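Local coordinates for protein triacylglycerol lipase (PDB 3O0D) that probably hydrolyses the ester bonds of triacylglycerols as a secreted, N-glycosylated yeast lipase of the alpha/beta-hydrolase fold, at residues A[142-145]-A[146-150]; A[171-174]-A[175-179]. All blocks are in the same frame, centred on the assembly; numbering follows the deposited sequence.

Contact 1: A[142-145]-A[146-150]; sequences PKLD and SVIEQ. With NAG (2-acetamido-2-deoxy-beta-D-glucopyranose), chain H.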
# COMPACT_ATOMS: atom_id res chain seq x y z
N PRO A 142 1.38 -11.12 -15.98
CA PRO A 142 2.14 -11.41 -17.21
C PRO A 142 2.57 -10.12 -17.95
O PRO A 142 3.74 -10.04 -18.49
CB PRO A 142 1.13 -12.26 -18.05
CG PRO A 142 0.44 -13.10 -16.95
CD PRO A 142 0.10 -11.89 -15.96
N LYS A 143 1.65 -9.14 -18.04
CA LYS A 143 1.97 -7.85 -18.64
C LYS A 143 3.13 -7.16 -17.85
O LYS A 143 4.06 -6.64 -18.53
CB LYS A 143 0.79 -6.92 -18.82
CG LYS A 143 1.03 -5.77 -19.67
CD LYS A 143 1.46 -6.17 -21.07
CE LYS A 143 1.28 -5.02 -22.02
NZ LYS A 143 1.00 -5.56 -23.38
N LEU A 144 3.09 -7.16 -16.51
CA LEU A 144 4.20 -6.60 -15.70
C LEU A 144 5.53 -7.29 -16.03
O LEU A 144 6.56 -6.65 -16.33
CB LEU A 144 3.92 -6.77 -14.23
CG LEU A 144 5.03 -6.40 -13.25
CD1 LEU A 144 5.39 -4.86 -13.40
CD2 LEU A 144 4.55 -6.65 -11.91
N ASP A 145 5.50 -8.63 -16.01
CA ASP A 145 6.76 -9.34 -16.43
C ASP A 145 7.28 -8.92 -17.82
O ASP A 145 8.49 -8.75 -17.99
CB ASP A 145 6.52 -10.87 -16.38
CG ASP A 145 6.77 -11.44 -15.00
OD1 ASP A 145 7.61 -10.92 -14.23
OD2 ASP A 145 6.14 -12.46 -14.65
N SER A 146 6.43 -8.71 -18.82
CA SER A 146 6.90 -8.31 -20.14
C SER A 146 7.47 -6.90 -20.09
O SER A 146 8.48 -6.61 -20.74
CB SER A 146 5.85 -8.41 -21.24
OG SER A 146 4.90 -7.39 -21.18
N VAL A 147 6.84 -6.04 -19.30
CA VAL A 147 7.34 -4.66 -19.16
C VAL A 147 8.69 -4.66 -18.40
O VAL A 147 9.61 -3.89 -18.74
CB VAL A 147 6.24 -3.71 -18.47
CG1 VAL A 147 6.85 -2.26 -18.24
CG2 VAL A 147 5.01 -3.52 -19.44
N ILE A 148 8.85 -5.49 -17.40
CA ILE A 148 10.16 -5.62 -16.66
C ILE A 148 11.24 -6.01 -17.68
O ILE A 148 12.36 -5.49 -17.65
CB ILE A 148 10.03 -6.63 -15.46
CG1 ILE A 148 9.12 -6.06 -14.34
CG2 ILE A 148 11.39 -7.08 -14.84
CD1 ILE A 148 8.59 -7.10 -13.36
N GLU A 149 10.92 -6.95 -18.57
CA GLU A 149 11.94 -7.38 -19.57
C GLU A 149 12.26 -6.27 -20.56
O GLU A 149 13.38 -6.14 -21.06
CB GLU A 149 11.50 -8.70 -20.29
CG GLU A 149 11.39 -9.86 -19.32
CD GLU A 149 12.70 -10.22 -18.64
OE1 GLU A 149 13.71 -10.47 -19.37
OE2 GLU A 149 12.74 -10.25 -17.38
N GLN A 150 11.29 -5.44 -20.87
CA GLN A 150 11.49 -4.37 -21.75
C GLN A 150 12.36 -3.24 -21.16
O GLN A 150 13.08 -2.58 -21.88
CB GLN A 150 10.13 -3.82 -22.15
CG GLN A 150 10.22 -2.70 -23.10
CD GLN A 150 8.87 -2.39 -23.75
OE1 GLN A 150 7.81 -2.91 -23.33
NE2 GLN A 150 8.90 -1.50 -24.73
C1 NAG H . 6.67 -14.88 -10.85
C2 NAG H . 7.12 -13.44 -11.20
C3 NAG H . 8.30 -13.54 -12.16
C4 NAG H . 9.42 -14.41 -11.58
C5 NAG H . 8.80 -15.77 -11.33
C6 NAG H . 9.76 -16.90 -10.91
C7 NAG H . 5.37 -11.72 -11.21
C8 NAG H . 4.36 -10.95 -12.02
N2 NAG H . 6.09 -12.65 -11.86
O3 NAG H . 8.77 -12.20 -12.42
O4 NAG H . 10.43 -14.59 -12.57
O5 NAG H . 7.76 -15.58 -10.34
O6 NAG H . 10.60 -16.40 -9.93
O7 NAG H . 5.50 -11.53 -10.02
O HOH W 1 10.16 -10.44 -16.23
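The carbonyls of Pro142, Lys143, Leu144 and Asp145 each accept the amide N-H four residues on, from Ser146 to Glu149, in the last turns of helix 127-150, and the bond from Ile148 N to Leu144 O (2.8 Å) is nearly straight at the hydrogen, 164°. Lys143 O carries a second bond: with chi1 of 75° the Ser146 hydroxyl is folded back over its own backbone, and OG donates to Lys143 O at 2.9 Å beside the regular bond from Val147 N. The bend of Lys143 at chi2 brings its CD to 3.7 Å from Ser146 OG. Leu144 and Ile148, one turn apart, lie slantwise to each other, Leu144 CG resting against the terminal CD1 of Ile148 at 3.6 Å, while Ile148 CG1 passes close to Leu144 O.

Asp145 turns its carboxylate to the sugar of an N-linked glycan. OD1 accepts from NAG O3 (2.5 Å) and OD2 from NAG N2 (2.8 Å), one oxygen for each donor, an arrangement that fixes the rotation of the carboxylate. The sugar's two donors would be expected to stabilise its negative charge. A water bridges backbone and side chain one turn apart, lying within hydrogen-bonding distance of both Asp145 O (3.0 Å) and Glu149 OE2 (2.8 Å).

The helix packs by its apolar side on the beta-sheet: Leu144, Val147 and Ile148 meet Ile81 of strand 80-87, Leu144 and Val147 also touch Leu72 of strand 68-75, and Lys143 and Val147 reach Ile56 of strand 53-60.

Contact 2: A[171-174]-A[175-179]; sequences FGIN and LKVNG. With NAG (2-acetamido-2-deoxy-beta-D-glucopyranose), chain H.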
# COMPACT_ATOMS: atom_id res chain seq x y z
N PHE A 171 1.78 -7.93 -3.23
CA PHE A 171 2.35 -8.03 -4.56
C PHE A 171 3.86 -7.69 -4.42
O PHE A 171 4.72 -8.32 -5.13
CB PHE A 171 1.67 -7.07 -5.55
CG PHE A 171 1.84 -7.48 -6.94
CD1 PHE A 171 0.80 -8.10 -7.63
CD2 PHE A 171 3.11 -7.36 -7.57
CE1 PHE A 171 0.94 -8.55 -8.96
CE2 PHE A 171 3.29 -7.82 -8.84
CZ PHE A 171 2.19 -8.44 -9.58
N GLY A 172 4.21 -6.72 -3.56
CA GLY A 172 5.66 -6.45 -3.34
C GLY A 172 6.43 -7.63 -2.74
O GLY A 172 7.58 -7.97 -3.12
N ILE A 173 5.76 -8.35 -1.87
CA ILE A 173 6.33 -9.54 -1.26
C ILE A 173 6.52 -10.60 -2.35
O ILE A 173 7.63 -11.21 -2.40
CB ILE A 173 5.51 -10.07 -0.09
CG1 ILE A 173 5.63 -9.10 1.11
CG2 ILE A 173 6.10 -11.45 0.42
CD1 ILE A 173 4.50 -9.31 2.09
N ASN A 174 5.53 -10.79 -3.21
CA ASN A 174 5.61 -11.70 -4.42
C ASN A 174 6.89 -11.35 -5.23
O ASN A 174 7.75 -12.18 -5.45
CB ASN A 174 4.36 -11.58 -5.29
CG ASN A 174 4.62 -11.79 -6.70
OD1 ASN A 174 4.41 -10.91 -7.63
ND2 ASN A 174 5.11 -13.00 -6.98
N LEU A 175 7.03 -10.07 -5.61
CA LEU A 175 8.15 -9.65 -6.47
C LEU A 175 9.50 -9.87 -5.74
O LEU A 175 10.48 -10.30 -6.37
CB LEU A 175 8.00 -8.16 -6.81
CG LEU A 175 6.93 -7.92 -7.86
CD1 LEU A 175 6.66 -6.33 -8.01
CD2 LEU A 175 7.23 -8.50 -9.25
N LYS A 176 9.55 -9.57 -4.46
CA LYS A 176 10.74 -9.66 -3.66
C LYS A 176 11.20 -11.13 -3.43
O LYS A 176 12.35 -11.46 -3.68
CB LYS A 176 10.48 -8.96 -2.34
CG LYS A 176 11.49 -9.22 -1.27
CD LYS A 176 12.68 -8.37 -1.42
CE LYS A 176 12.76 -7.40 -0.24
NZ LYS A 176 14.02 -6.63 -0.32
N VAL A 177 10.31 -12.02 -3.07
CA VAL A 177 10.72 -13.41 -3.00
C VAL A 177 11.01 -14.02 -4.39
O VAL A 177 11.67 -15.02 -4.46
CB VAL A 177 9.73 -14.35 -2.21
CG1 VAL A 177 9.53 -13.90 -0.84
CG2 VAL A 177 8.54 -14.55 -2.91
N ASN A 178 10.50 -13.44 -5.44
CA ASN A 178 10.74 -13.95 -6.80
C ASN A 178 11.89 -13.26 -7.55
O ASN A 178 11.92 -13.27 -8.78
CB ASN A 178 9.50 -14.00 -7.66
CG ASN A 178 8.53 -15.09 -7.16
OD1 ASN A 178 7.39 -14.82 -6.71
ND2 ASN A 178 9.01 -16.33 -7.21
N GLY A 179 12.77 -12.64 -6.76
CA GLY A 179 14.07 -12.17 -7.28
C GLY A 179 14.14 -10.73 -7.72
O GLY A 179 15.12 -10.32 -8.39
C1 NAG H . 6.67 -14.88 -10.85
C2 NAG H . 7.12 -13.44 -11.20
C3 NAG H . 8.30 -13.54 -12.16
C4 NAG H . 9.42 -14.41 -11.58
C5 NAG H . 8.80 -15.77 -11.33
C6 NAG H . 9.76 -16.90 -10.91
C7 NAG H . 5.37 -11.72 -11.21
C8 NAG H . 4.36 -10.95 -12.02
N2 NAG H . 6.09 -12.65 -11.86
O3 NAG H . 8.77 -12.20 -12.42
O4 NAG H . 10.43 -14.59 -12.57
O5 NAG H . 7.76 -15.58 -10.34
O6 NAG H . 10.60 -16.40 -9.93
O7 NAG H . 5.50 -11.53 -10.02
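Leu175 packs on the edge of the Phe171 ring, one turn further along helix 163-177, the helix of a beta-alpha-beta crossover between strands 155-161 and 183-187. Its CD1 lies near the ring plane, 3.7 Å from Phe171 CD2, and CG sits beside CE2. The ring is carried to this place by a chi1 of -158°, which sets Phe171 CG roughly opposite the backbone N, whereas Leu175 CG stands beside its own N and leans back over the preceding turn, 3.5 Å from Phe171 O. The other branch of Leu175 meets the glycan, CD2 lying 3.6 Å from NAG O7.

The end of the Asn174 amide lies over one face of the Phe171 ring, 3.5 Å above its plane and offset toward the rim. The amides of Asn174 and Asn178 cross obliquely, their planes 60° apart, and both lie against the same sugar. Ile173 and Val177 make a looser pair, CG2 to CG1 at 4.4 Å, alongside the backbone bond from Val177 N to Ile173 O, which is almost perfectly straight, 179° at the hydrogen. Ile173 touches Phe197, Trp200 and Val201 of helix 195-206, and Leu175 touches Ile156 and Val158 of strand 155-161.

The regular bonding fades at the end of the helix, where the bond from Asn178 N to Asn174 O is weak. A Schellman motif closes it, with Gly179 at positive phi as the C-prime residue and His180 N directed to Leu175 O; within the same turn, Gly179 N makes a weak bond to Lys176 O at 3.3 Å.

Overall arrangement
Contacts 1 and 2 lie in series along the chain, on helices 127-150 and 163-177, with their centres about 14 Å apart. They also touch directly: Leu144 CD2 packs on Phe171 CE2 at 3.5 Å and more distantly on Leu175 CD2 at 4.2 Å. The same N-acetylglucosamine lies against both. Asp145 of contact 1 accepts two hydrogen bonds from it, contact 2 places Leu175 and two asparagines around it, and His180, just after contact 2, adds a hydrogen bond. This sugar belongs to a glycan attached to the protein, not to a substrate pocket. Helix 163-177 follows directly on the probable nucleophile elbow at Ser162, whereas both contacts bear on the glycan near its other end.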